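Local coordinates for protein ribonuclease S-F11 (Nicotiana alata, PDB 1IOO) that cleaves RNA as a secreted stylar T2-family ribonuclease associated with the self-incompatibility by which the plant rejects its own pollen, at residues Thr51-Phe55 against Thr79-Lys85; Val144-Asn148 against Ser176-Cys180; Asn148-Cys153 against Cys180-Cys186. All coordinates share one frame; numbering follows the deposited sequence.

Interaction 1 of 3, residues Thr51-Phe55 against Thr79-Lys85; sequences TYSYF and TEQPSWK
Tyr52 and Tyr54 come from an irregular loop that passes the junction of helices 74-80 and 82-92, the CA atoms of Tyr52 and Lys85 6.2 Å apart. At that junction Gln81, with positive phi, ends the first helix and occupies the N-cap position of the second. Its extended side chain reaches the loop, where the amide plane is nearly parallel to that of the Phe55 ring (9° apart) and almost perpendicular to that of Tyr52. Gln81 OE1 takes two donors in its carbonyl plane, Tyr52 OH at 2.7 Å and Phe55 N at 3.0 Å, while Gln81 NE2 donates to Phe55 O at 2.9 Å and also to Arg78 O. The Tyr52 ring, its CG anti to the backbone N (chi1 -177°), lies under Lys85 CA in a CH-pi contact, 3.8 Å from CA to the ring centroid. Further out, Lys85 bends at chi3 (-68°) and NZ donates to Tyr54 OH over 2.7 Å. Trp84 packs close to Gln69, a probable RNA-binding residue. Bonds at both ends of the Gln81 amide fix its flip and hold the loop backbone against the helix junction, and the lysine-phenol bond joins Lys85 to the loop.

Interaction 2 of 3, residues Val144-Asn148 against Ser176-Cys180; sequences VSQEN and SMFRC
Met177 lays its side chain along the end of helix 134-145, and this is the tightly packed part of the contact. With CG anti to its carbonyl carbon (chi1 -60°) and the chain bent at chi2, the thioether follows the backbone of the helix's last turn: Met177 CG lies 3.4 Å from Ser145 O, and Met177 CE 3.6 Å from Val144 O. Gln146, which leaves the helix with positive phi, crosses the methionine at about a right angle, its OE1 3.9 Å from Met177 CG. The turn beyond is tied internally by Ser145 OG, which donates to Glu147 O at 2.6 Å. Replacing Met177 by an alanine is likely to leave the carbonyl side of this last turn without its apolar cover and open a gap beside Phe115 and Phe170, which the methionine also touches. Close fitting continues at Cys180, whose N donates to Asn148 O at 2.9 Å, and a water adjoins that oxygen and Phe178 O. Asn148 and Arg179 run side by side in the same direction, touching through Asn148 CB and Arg179 CG at 3.5 Å, with their amide and guanidinium planes 76° apart; the amide oxygen of Asn148 turns to Lys142.

The looser side is at the charged ends: Glu147 CB rests 3.5 Å from Phe178 C, but Glu147 OE2 stays 6.0 Å from Arg179 NH1.

The contact thus joins the exit of helix 134-145 to the short, weakly bonded strand at about 177-178, which pairs through Phe178 with Cys169 of strand 162-170, while the Cys169-Cys180 disulfide ties the segment to that strand again.

Interaction 3 of 3, residues Asn148-Cys153 against Cys180-Cys186; sequences NPDIKC and CPQSDTC
Asp150 reaches across to Ser183, its carboxylate lying against the serine's CB and OG, with Asp150 OD2 3.3 Å from Ser183 CB. The aspartate CG is anti to the backbone N (chi1 -170°), which carries OD1 to the loop backbone: Ser183 N donates to Asp150 OD1 at 3.0 Å in an almost straight bond (177°), from above the carboxylate plane. A water bridges the same oxygen to Ile151 N and Gln182 OE1, so this oxygen of the buried Asp150 accepts from both a backbone N-H and a water. Gln182, bent at chi2, folds back so that its NE2 bonds Pro149 O at 3.0 Å and also Cys180 O. These bonds line the start of strand 150-154, which pairs with strand 162-170 in the central antiparallel sheet of the T2 ribonuclease fold; the loop 180-186 thus borders the strand mainly through side chains. Lys152 points its amine to Gln6, on strand 4-10, and the lysine side chain lies about 6 Å from that of the catalytic His32. Further along, Cys153 N donates to Thr185 OG1 at 2.9 Å, and a second water links Ile151 O with Cys186 N. The Cys153-Cys186 disulfide, SG to SG 2.0 Å with chi3 of 90°, closes the far end covalently.

Interactions 2 and 3 adjoin and share Asn148 and Cys180, so that the chain from the end of helix 134-145 into strand 150-154 is flanked by the run from strand 177-178 through the loop to Cys186; both reach the central sheet. Interaction 1 lies on the opposite side of the chain's centre, its centre about 30 Å from that of interaction 2, in a helical region. None is wholly core: each mixes buried and exposed residues. Their chemistry differs accordingly. Interaction 1 combines aromatic rings with a buried amide, interaction 2 relies mostly on side chains packed against backbone, with one backbone hydrogen bond, and interaction 3 on side-chain-to-backbone bonds, waters and its own disulfide.

Interaction 1 of 3, residues Thr51-Phe55 against Thr79-Lys85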
loop_
_atom_site.group_PDB
_atom_site.type_symbol
_atom_site.label_atom_id
_atom_site.label_comp_id
_atom_site.label_asym_id
_atom_site.label_seq_id
_atom_site.Cartn_x
_atom_site.Cartn_y
_atom_site.Cartn_z
ATOM N N THR A 51 6.399 -15.464 -14.779
ATOM C CA THR A 51 5.126 -16.136 -14.997
ATOM C C THR A 51 4.287 -16.115 -13.729
ATOM O O THR A 51 4.792 -16.355 -12.635
ATOM C CB THR A 51 5.310 -17.604 -15.442
ATOM O OG1 THR A 51 6.242 -18.264 -14.574
ATOM C CG2 THR A 51 5.797 -17.666 -16.880
ATOM N N TYR A 52 3.005 -15.803 -13.880
ATOM C CA TYR A 52 2.107 -15.743 -12.739
ATOM C C TYR A 52 1.246 -16.989 -12.656
ATOM O O TYR A 52 0.628 -17.395 -13.640
ATOM C CB TYR A 52 1.189 -14.522 -12.842
ATOM C CG TYR A 52 0.251 -14.342 -11.656
ATOM C CD1 TYR A 52 0.673 -13.684 -10.499
ATOM C CD2 TYR A 52 -1.049 -14.843 -11.691
ATOM C CE1 TYR A 52 -0.181 -13.527 -9.409
ATOM C CE2 TYR A 52 -1.908 -14.692 -10.607
ATOM C CZ TYR A 52 -1.468 -14.034 -9.473
ATOM O OH TYR A 52 -2.313 -13.882 -8.403
ATOM N N SER A 53 1.234 -17.606 -11.480
ATOM C CA SER A 53 0.405 -18.767 -11.218
ATOM C C SER A 53 -0.759 -18.363 -10.332
ATOM O O SER A 53 -0.580 -17.607 -9.382
ATOM C CB SER A 53 1.223 -19.857 -10.528
ATOM O OG SER A 53 2.311 -20.244 -11.345
ATOM N N TYR A 54 -1.955 -18.842 -10.647
ATOM C CA TYR A 54 -3.124 -18.460 -9.877
ATOM C C TYR A 54 -3.134 -19.104 -8.496
ATOM O O TYR A 54 -2.967 -20.315 -8.354
ATOM C CB TYR A 54 -4.397 -18.773 -10.676
ATOM C CG TYR A 54 -4.440 -17.991 -11.974
ATOM C CD1 TYR A 54 -3.774 -18.451 -13.114
ATOM C CD2 TYR A 54 -5.073 -16.750 -12.042
ATOM C CE1 TYR A 54 -3.737 -17.692 -14.290
ATOM C CE2 TYR A 54 -5.039 -15.982 -13.211
ATOM C CZ TYR A 54 -4.369 -16.460 -14.328
ATOM O OH TYR A 54 -4.323 -15.701 -15.478
ATOM N N PHE A 55 -3.309 -18.269 -7.477
ATOM C CA PHE A 55 -3.347 -18.727 -6.094
ATOM C C PHE A 55 -4.647 -19.464 -5.779
ATOM O O PHE A 55 -5.686 -19.229 -6.400
ATOM C CB PHE A 55 -3.221 -17.542 -5.131
ATOM C CG PHE A 55 -1.853 -16.908 -5.110
ATOM C CD1 PHE A 55 -1.675 -15.586 -5.516
ATOM C CD2 PHE A 55 -0.748 -17.619 -4.645
ATOM C CE1 PHE A 55 -0.420 -14.976 -5.456
ATOM C CE2 PHE A 55 0.511 -17.019 -4.583
ATOM C CZ PHE A 55 0.675 -15.694 -4.987
ATOM N N THR A 79 -10.872 -15.583 -9.101
ATOM C CA THR A 79 -10.620 -16.499 -10.206
ATOM C C THR A 79 -9.511 -16.015 -11.142
ATOM O O THR A 79 -8.552 -16.745 -11.398
ATOM C CB THR A 79 -11.901 -16.720 -11.047
ATOM O OG1 THR A 79 -12.938 -17.241 -10.207
ATOM C CG2 THR A 79 -11.634 -17.713 -12.172
ATOM N N GLU A 80 -9.632 -14.789 -11.643
ATOM C CA GLU A 80 -8.673 -14.282 -12.621
ATOM C C GLU A 80 -7.553 -13.453 -11.990
ATOM O O GLU A 80 -6.556 -13.159 -12.653
ATOM C CB GLU A 80 -9.401 -13.499 -13.711
ATOM C CG GLU A 80 -10.507 -14.299 -14.400
ATOM C CD GLU A 80 -10.070 -15.697 -14.810
ATOM O OE1 GLU A 80 -8.938 -15.851 -15.308
ATOM O OE2 GLU A 80 -10.865 -16.644 -14.642
ATOM N N GLN A 81 -7.728 -13.050 -10.733
ATOM C CA GLN A 81 -6.684 -12.331 -9.984
ATOM C C GLN A 81 -5.969 -11.269 -10.846
ATOM O O GLN A 81 -4.737 -11.197 -10.883
ATOM C CB GLN A 81 -5.693 -13.389 -9.469
ATOM C CG GLN A 81 -6.426 -14.482 -8.671
ATOM C CD GLN A 81 -5.580 -15.664 -8.251
ATOM O OE1 GLN A 81 -4.351 -15.606 -8.225
ATOM N NE2 GLN A 81 -6.253 -16.754 -7.901
ATOM N N PRO A 82 -6.735 -10.369 -11.469
ATOM C CA PRO A 82 -6.165 -9.331 -12.332
ATOM C C PRO A 82 -5.180 -8.359 -11.687
ATOM O O PRO A 82 -4.147 -8.039 -12.277
ATOM C CB PRO A 82 -7.403 -8.632 -12.884
ATOM C CG PRO A 82 -8.379 -8.750 -11.762
ATOM C CD PRO A 82 -8.185 -10.169 -11.286
ATOM N N SER A 83 -5.491 -7.877 -10.490
ATOM C CA SER A 83 -4.623 -6.903 -9.846
ATOM C C SER A 83 -3.374 -7.540 -9.274
ATOM O O SER A 83 -2.292 -6.963 -9.363
ATOM C CB SER A 83 -5.382 -6.124 -8.776
ATOM O OG SER A 83 -6.434 -5.405 -9.389
ATOM N N TRP A 84 -3.512 -8.719 -8.673
ATOM C CA TRP A 84 -2.347 -9.404 -8.143
ATOM C C TRP A 84 -1.376 -9.733 -9.266
ATOM O O TRP A 84 -0.165 -9.561 -9.119
ATOM C CB TRP A 84 -2.749 -10.680 -7.398
ATOM C CG TRP A 84 -3.663 -10.404 -6.247
ATOM C CD1 TRP A 84 -3.719 -9.250 -5.501
ATOM C CD2 TRP A 84 -4.689 -11.265 -5.729
ATOM N NE1 TRP A 84 -4.725 -9.343 -4.569
ATOM C CE2 TRP A 84 -5.333 -10.564 -4.684
ATOM C CE3 TRP A 84 -5.130 -12.558 -6.050
ATOM C CZ2 TRP A 84 -6.399 -11.109 -3.958
ATOM C CZ3 TRP A 84 -6.196 -13.103 -5.323
ATOM C CH2 TRP A 84 -6.814 -12.373 -4.291
ATOM N N LYS A 85 -1.913 -10.189 -10.396
ATOM C CA LYS A 85 -1.077 -10.512 -11.545
ATOM C C LYS A 85 -0.358 -9.270 -12.063
ATOM O O LYS A 85 0.844 -9.296 -12.310
ATOM C CB LYS A 85 -1.906 -11.116 -12.688
ATOM C CG LYS A 85 -1.044 -11.446 -13.913
ATOM C CD LYS A 85 -1.862 -11.781 -15.155
ATOM C CE LYS A 85 -2.604 -13.084 -15.019
ATOM N NZ LYS A 85 -3.209 -13.444 -16.335
#

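Interaction 2 of 3, residues Val144-Asn148 against Ser176-Cys180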
loop_
_atom_site.group_PDB
_atom_site.type_symbol
_atom_site.label_atom_id
_atom_site.label_comp_id
_atom_site.label_asym_id
_atom_site.label_seq_id
_atom_site.Cartn_x
_atom_site.Cartn_y
_atom_site.Cartn_z
ATOM N N VAL A 144 5.725 3.835 14.218
ATOM C CA VAL A 144 5.789 2.409 13.918
ATOM C C VAL A 144 6.664 2.128 12.698
ATOM O O VAL A 144 7.228 1.038 12.572
ATOM C CB VAL A 144 4.380 1.792 13.709
ATOM C CG1 VAL A 144 3.586 1.863 15.006
ATOM C CG2 VAL A 144 3.646 2.506 12.592
ATOM N N SER A 145 6.783 3.098 11.796
ATOM C CA SER A 145 7.635 2.904 10.623
ATOM C C SER A 145 9.106 3.121 10.981
ATOM O O SER A 145 9.999 2.649 10.273
ATOM C CB SER A 145 7.220 3.832 9.469
ATOM O OG SER A 145 7.447 5.197 9.768
ATOM N N GLN A 146 9.342 3.809 12.099
ATOM C CA GLN A 146 10.699 4.109 12.591
ATOM C C GLN A 146 11.390 5.109 11.686
ATOM O O GLN A 146 11.824 6.177 12.128
ATOM C CB GLN A 146 11.528 2.825 12.716
ATOM C CG GLN A 146 11.053 1.928 13.848
ATOM C CD GLN A 146 11.920 0.700 14.058
ATOM O OE1 GLN A 146 13.104 0.682 13.715
ATOM N NE2 GLN A 146 11.333 -0.332 14.655
ATOM N N GLU A 147 11.527 4.743 10.419
ATOM C CA GLU A 147 12.068 5.654 9.442
ATOM C C GLU A 147 10.923 6.414 8.787
ATOM O O GLU A 147 9.759 6.054 8.968
ATOM C CB GLU A 147 12.906 4.899 8.404
ATOM C CG GLU A 147 14.100 4.144 9.015
ATOM C CD GLU A 147 15.070 5.042 9.786
ATOM O OE1 GLU A 147 15.537 4.611 10.866
ATOM O OE2 GLU A 147 15.379 6.163 9.317
ATOM N N ASN A 148 11.242 7.456 8.032
ATOM C CA ASN A 148 10.207 8.284 7.418
ATOM C C ASN A 148 9.277 7.498 6.508
ATOM O O ASN A 148 9.718 6.804 5.592
ATOM C CB ASN A 148 10.824 9.415 6.596
ATOM C CG ASN A 148 11.463 10.474 7.456
ATOM O OD1 ASN A 148 11.236 10.524 8.662
ATOM N ND2 ASN A 148 12.260 11.340 6.840
ATOM N N SER A 176 15.035 -4.816 7.870
ATOM C CA SER A 176 15.174 -3.532 8.558
ATOM C C SER A 176 14.329 -2.446 7.895
ATOM O O SER A 176 13.876 -2.599 6.760
ATOM C CB SER A 176 16.635 -3.084 8.553
ATOM O OG SER A 176 17.482 -4.073 9.110
ATOM N N MET A 177 14.129 -1.344 8.611
ATOM C CA MET A 177 13.363 -0.224 8.084
ATOM C C MET A 177 14.231 0.658 7.191
ATOM O O MET A 177 15.462 0.613 7.256
ATOM C CB MET A 177 12.788 0.614 9.226
ATOM C CG MET A 177 11.861 -0.161 10.141
ATOM S SD MET A 177 10.517 -0.930 9.216
ATOM C CE MET A 177 9.275 -1.055 10.464
ATOM N N PHE A 178 13.579 1.455 6.350
ATOM C CA PHE A 178 14.277 2.348 5.434
ATOM C C PHE A 178 13.455 3.607 5.190
ATOM O O PHE A 178 12.224 3.562 5.196
ATOM C CB PHE A 178 14.542 1.639 4.100
ATOM C CG PHE A 178 15.649 2.258 3.290
ATOM C CD1 PHE A 178 16.982 2.076 3.657
ATOM C CD2 PHE A 178 15.363 3.026 2.165
ATOM C CE1 PHE A 178 18.015 2.650 2.918
ATOM C CE2 PHE A 178 16.389 3.608 1.414
ATOM C CZ PHE A 178 17.719 3.417 1.793
ATOM N N ARG A 179 14.137 4.727 4.981
ATOM C CA ARG A 179 13.470 6.006 4.755
ATOM C C ARG A 179 12.830 6.061 3.372
ATOM O O ARG A 179 13.507 5.908 2.354
ATOM C CB ARG A 179 14.475 7.159 4.899
ATOM C CG ARG A 179 13.838 8.544 4.998
ATOM C CD ARG A 179 14.866 9.674 5.035
ATOM N NE ARG A 179 15.561 9.853 3.761
ATOM C CZ ARG A 179 16.820 9.491 3.534
ATOM N NH1 ARG A 179 17.535 8.927 4.497
ATOM N NH2 ARG A 179 17.366 9.689 2.341
ATOM N N CYS A 180 11.522 6.282 3.337
ATOM C CA CYS A 180 10.810 6.380 2.073
ATOM C C CYS A 180 11.000 7.747 1.437
ATOM O O CYS A 180 11.038 8.762 2.134
ATOM C CB CYS A 180 9.311 6.266 2.275
ATOM S SG CYS A 180 8.562 4.656 2.608
HETATM O O HOH W 1 9.090 3.981 5.998
#

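Interaction 3 of 3, residues Asn148-Cys153 against Cys180-Cys186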
loop_
_atom_site.group_PDB
_atom_site.type_symbol
_atom_site.label_atom_id
_atom_site.label_comp_id
_atom_site.label_asym_id
_atom_site.label_seq_id
_atom_site.Cartn_x
_atom_site.Cartn_y
_atom_site.Cartn_z
ATOM N N ASN A 148 11.242 7.456 8.032
ATOM C CA ASN A 148 10.207 8.284 7.418
ATOM C C ASN A 148 9.277 7.498 6.508
ATOM O O ASN A 148 9.718 6.804 5.592
ATOM C CB ASN A 148 10.824 9.415 6.596
ATOM C CG ASN A 148 11.463 10.474 7.456
ATOM O OD1 ASN A 148 11.236 10.524 8.662
ATOM N ND2 ASN A 148 12.260 11.340 6.840
ATOM N N PRO A 149 7.964 7.601 6.761
ATOM C CA PRO A 149 6.972 6.916 5.937
ATOM C C PRO A 149 6.602 7.894 4.831
ATOM O O PRO A 149 7.042 9.042 4.858
ATOM C CB PRO A 149 5.814 6.721 6.899
ATOM C CG PRO A 149 5.845 8.029 7.684
ATOM C CD PRO A 149 7.336 8.205 7.955
ATOM N N ASP A 150 5.831 7.449 3.847
ATOM C CA ASP A 150 5.376 8.367 2.815
ATOM C C ASP A 150 3.869 8.504 2.866
ATOM O O ASP A 150 3.140 7.557 2.579
ATOM C CB ASP A 150 5.814 7.935 1.409
ATOM C CG ASP A 150 5.541 9.016 0.355
ATOM O OD1 ASP A 150 5.651 10.216 0.689
ATOM O OD2 ASP A 150 5.233 8.674 -0.808
ATOM N N ILE A 151 3.408 9.672 3.299
ATOM C CA ILE A 151 1.981 9.949 3.363
ATOM C C ILE A 151 1.505 10.477 2.015
ATOM O O ILE A 151 1.928 11.545 1.579
ATOM C CB ILE A 151 1.680 10.987 4.460
ATOM C CG1 ILE A 151 2.332 10.558 5.783
ATOM C CG2 ILE A 151 0.178 11.156 4.620
ATOM C CD1 ILE A 151 1.988 9.148 6.221
ATOM N N LYS A 152 0.648 9.713 1.348
ATOM C CA LYS A 152 0.182 10.080 0.015
ATOM C C LYS A 152 -1.242 10.606 0.041
ATOM O O LYS A 152 -2.135 9.989 0.618
ATOM C CB LYS A 152 0.290 8.863 -0.907
ATOM C CG LYS A 152 1.690 8.255 -0.925
ATOM C CD LYS A 152 1.754 7.019 -1.797
ATOM C CE LYS A 152 3.137 6.390 -1.760
ATOM N NZ LYS A 152 3.207 5.224 -2.680
ATOM N N CYS A 153 -1.456 11.747 -0.603
ATOM C CA CYS A 153 -2.779 12.337 -0.635
ATOM C C CYS A 153 -3.354 12.358 -2.027
ATOM O O CYS A 153 -2.641 12.266 -3.028
ATOM C CB CYS A 153 -2.757 13.777 -0.128
ATOM S SG CYS A 153 -2.426 13.959 1.645
ATOM N N CYS A 180 11.522 6.282 3.337
ATOM C CA CYS A 180 10.810 6.380 2.073
ATOM C C CYS A 180 11.000 7.747 1.437
ATOM O O CYS A 180 11.038 8.762 2.134
ATOM C CB CYS A 180 9.311 6.266 2.275
ATOM S SG CYS A 180 8.562 4.656 2.608
ATOM N N PRO A 181 11.136 7.794 0.107
ATOM C CA PRO A 181 11.280 9.122 -0.487
ATOM C C PRO A 181 9.946 9.840 -0.269
ATOM O O PRO A 181 8.892 9.198 -0.247
ATOM C CB PRO A 181 11.534 8.812 -1.958
ATOM C CG PRO A 181 12.279 7.510 -1.903
ATOM C CD PRO A 181 11.501 6.735 -0.853
ATOM N N GLN A 182 9.990 11.155 -0.082
ATOM C CA GLN A 182 8.769 11.926 0.146
ATOM C C GLN A 182 8.135 12.359 -1.172
ATOM O O GLN A 182 8.743 13.087 -1.956
ATOM C CB GLN A 182 9.087 13.135 1.024
ATOM C CG GLN A 182 9.729 12.743 2.346
ATOM C CD GLN A 182 8.798 11.931 3.220
ATOM O OE1 GLN A 182 7.874 12.473 3.822
ATOM N NE2 GLN A 182 9.029 10.623 3.285
ATOM N N SER A 183 6.905 11.910 -1.404
ATOM C CA SER A 183 6.186 12.208 -2.644
ATOM C C SER A 183 5.674 13.648 -2.677
ATOM O O SER A 183 5.380 14.181 -3.746
ATOM C CB SER A 183 5.010 11.244 -2.815
ATOM O OG SER A 183 4.035 11.433 -1.804
ATOM N N ASP A 184 5.558 14.267 -1.507
ATOM C CA ASP A 184 5.087 15.646 -1.407
ATOM C C ASP A 184 3.808 15.860 -2.231
ATOM O O ASP A 184 3.687 16.843 -2.963
ATOM C CB ASP A 184 6.196 16.596 -1.878
ATOM C CG ASP A 184 5.923 18.044 -1.515
ATOM O OD1 ASP A 184 5.572 18.308 -0.344
ATOM O OD2 ASP A 184 6.075 18.917 -2.397
ATOM N N THR A 185 2.860 14.937 -2.092
ATOM C CA THR A 185 1.593 15.000 -2.824
ATOM C C THR A 185 0.498 15.656 -1.990
ATOM O O THR A 185 -0.592 15.939 -2.492
ATOM C CB THR A 185 1.091 13.596 -3.200
ATOM O OG1 THR A 185 0.875 12.832 -2.006
ATOM C CG2 THR A 185 2.108 12.883 -4.076
ATOM N N CYS A 186 0.786 15.892 -0.715
ATOM C CA CYS A 186 -0.187 16.502 0.180
ATOM C C CYS A 186 0.032 17.996 0.313
ATOM O O CYS A 186 1.140 18.447 0.609
ATOM C CB CYS A 186 -0.096 15.902 1.585
ATOM S SG CYS A 186 -0.406 14.115 1.714
HETATM O O HOH W 2 5.386 11.872 2.915
HETATM O O HOH W 3 7.798 7.153 -1.816
HETATM O O HOH W 4 2.766 14.445 0.701
#